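Phosphate-binding protein (Xanthomonas axonopodis pv. citri, PDB 5UB6) probably serves as a periplasmic substrate-binding component of an ABC transporter for phosphate or phosphonate compounds, and holds a pyrophosphate in this structure. Local coordinates at residues A[83-88]-A[252-257]. Numbering follows the deposited sequence.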
# COMPACT_ATOMS: atom_id res chain seq x y z
N LEU A 83 -11.77 -6.77 -6.94
CA LEU A 83 -11.14 -6.66 -8.26
C LEU A 83 -9.65 -6.33 -8.12
O LEU A 83 -9.27 -5.66 -7.17
CB LEU A 83 -11.77 -5.51 -9.05
CG LEU A 83 -13.22 -5.61 -9.53
CD1 LEU A 83 -13.65 -4.28 -10.14
CD2 LEU A 83 -13.38 -6.72 -10.54
N MET A 84 -8.81 -6.78 -9.05
CA MET A 84 -7.40 -6.35 -9.08
C MET A 84 -7.31 -4.99 -9.78
O MET A 84 -8.02 -4.70 -10.71
CB MET A 84 -6.49 -7.38 -9.77
CG MET A 84 -6.59 -8.81 -9.21
SD MET A 84 -6.19 -8.92 -7.46
CE MET A 84 -4.51 -8.27 -7.51
N THR A 85 -6.41 -4.15 -9.31
CA THR A 85 -6.31 -2.77 -9.76
C THR A 85 -4.94 -2.56 -10.30
O THR A 85 -3.96 -3.02 -9.71
CB THR A 85 -6.66 -1.84 -8.61
OG1 THR A 85 -7.93 -2.25 -8.07
CG2 THR A 85 -6.73 -0.38 -9.03
N GLU A 86 -4.89 -1.91 -11.45
CA GLU A 86 -3.67 -1.59 -12.17
C GLU A 86 -3.54 -0.08 -12.07
O GLU A 86 -4.52 0.62 -12.30
CB GLU A 86 -3.83 -2.03 -13.63
CG GLU A 86 -2.76 -1.52 -14.58
CD GLU A 86 -3.18 -1.60 -16.05
OE1 GLU A 86 -3.46 -2.75 -16.51
OE2 GLU A 86 -3.24 -0.54 -16.72
N ARG A 87 -2.37 0.43 -11.68
CA ARG A 87 -2.17 1.86 -11.51
C ARG A 87 -0.91 2.27 -12.25
O ARG A 87 0.11 1.56 -12.22
CB ARG A 87 -2.06 2.27 -10.02
CG ARG A 87 -3.05 1.53 -9.12
CD ARG A 87 -3.74 2.33 -8.04
NE ARG A 87 -3.08 2.28 -6.75
CZ ARG A 87 -3.69 2.19 -5.54
NH1 ARG A 87 -5.00 2.09 -5.40
NH2 ARG A 87 -2.94 2.21 -4.46
N GLY A 88 -0.96 3.44 -12.86
CA GLY A 88 0.18 3.95 -13.65
C GLY A 88 0.58 3.05 -14.81
O GLY A 88 1.74 3.00 -15.18
N THR A 252 -5.58 2.79 -14.15
CA THR A 252 -5.57 2.59 -15.60
C THR A 252 -6.22 1.26 -15.95
O THR A 252 -6.28 0.90 -17.11
CB THR A 252 -4.11 2.60 -16.15
OG1 THR A 252 -3.32 1.69 -15.37
CG2 THR A 252 -3.50 4.04 -16.07
N GLY A 253 -6.72 0.54 -14.94
CA GLY A 253 -7.26 -0.79 -15.15
C GLY A 253 -7.89 -1.42 -13.89
O GLY A 253 -7.36 -1.30 -12.80
N PHE A 254 -9.01 -2.10 -14.08
CA PHE A 254 -9.53 -3.06 -13.11
C PHE A 254 -9.67 -4.41 -13.79
O PHE A 254 -9.94 -4.49 -14.97
CB PHE A 254 -10.93 -2.67 -12.59
CG PHE A 254 -10.96 -1.40 -11.81
CD1 PHE A 254 -10.43 -1.35 -10.53
CD2 PHE A 254 -11.54 -0.27 -12.33
CE1 PHE A 254 -10.46 -0.17 -9.80
CE2 PHE A 254 -11.57 0.91 -11.60
CZ PHE A 254 -11.04 0.96 -10.33
N ARG A 255 -9.52 -5.49 -13.06
CA ARG A 255 -9.79 -6.77 -13.68
C ARG A 255 -10.22 -7.79 -12.62
O ARG A 255 -10.00 -7.60 -11.42
CB ARG A 255 -8.59 -7.24 -14.53
CG ARG A 255 -7.32 -7.41 -13.75
CD ARG A 255 -6.06 -7.57 -14.62
NE ARG A 255 -5.10 -8.28 -13.76
CZ ARG A 255 -4.38 -7.75 -12.77
NH1 ARG A 255 -4.38 -6.44 -12.50
NH2 ARG A 255 -3.60 -8.56 -12.04
N PRO A 256 -10.88 -8.84 -13.07
CA PRO A 256 -11.39 -9.84 -12.14
C PRO A 256 -10.28 -10.55 -11.38
O PRO A 256 -9.14 -10.65 -11.84
CB PRO A 256 -12.11 -10.84 -13.05
CG PRO A 256 -12.42 -10.06 -14.30
CD PRO A 256 -11.26 -9.14 -14.47
N LEU A 257 -10.67 -11.11 -10.26
CA LEU A 257 -9.81 -11.92 -9.46
C LEU A 257 -9.68 -13.22 -10.22
O LEU A 257 -10.64 -13.95 -10.36
CB LEU A 257 -10.41 -12.10 -8.08
CG LEU A 257 -10.53 -10.74 -7.32
CD1 LEU A 257 -11.63 -10.80 -6.25
CD2 LEU A 257 -9.19 -10.32 -6.74
O HOH W 1 -2.77 -5.43 -10.40
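Met-84 and Arg-255 face each other across two antiparallel strands, and the arginine lays its guanidinium over the methionine: Met-84 CB sits over one face, toward the rim, 3.6 Å from Arg-255 NH1. Arg-255 CG stands between its own backbone N and carbonyl carbon (chi1 60°), and from there the extended chain crosses to strand 83-87. In the plane of the guanidinium, a water accepts from Arg-255 NH1 and donates to Thr-85 O, tying the side chain to the neighbouring backbone. Met-84, flexible and unbranched, bends away at its second and third torsions, bringing SD within 3.4 Å of Leu-257 CD2; its side chain also touches Ser-261 and Leu-265 of helix 259-279.

The N-to-C axes of strands 83-87 and 252-255 make 167°, with Met-84 and Arg-255 a hydrogen-bonded pair (Met-84 N to Arg-255 O, 2.8 Å). In this periplasmic binding protein fold, strand 251-255 flanks strand 79-87, which carries Arg-87, its side chain about 5 Å from the bound pyrophosphate. Glu-86 O accepts from Thr-252 N and, weakly, from Gly-253 N, a classic beta bulge; lacking a side chain, Gly-253 leaves room for the Glu-86 carboxylate. Thr-252 OG1 donates to the anti side of Glu-86 OE2 at 2.6 Å and also receives Gly-89 N, a double role that suits a hydroxyl.

On the opposite face, Thr-85 and Phe-254 lie side by side. Thr-85 OG1 meets the ring edge, 3.6 Å from Phe-254 CD1, its buried hydroxyl serving Glu-214. Leu-83 CD1 packs 4.0 Å from Phe-254 CB, both apolar where Leu-232 of helix 222-235 covers them.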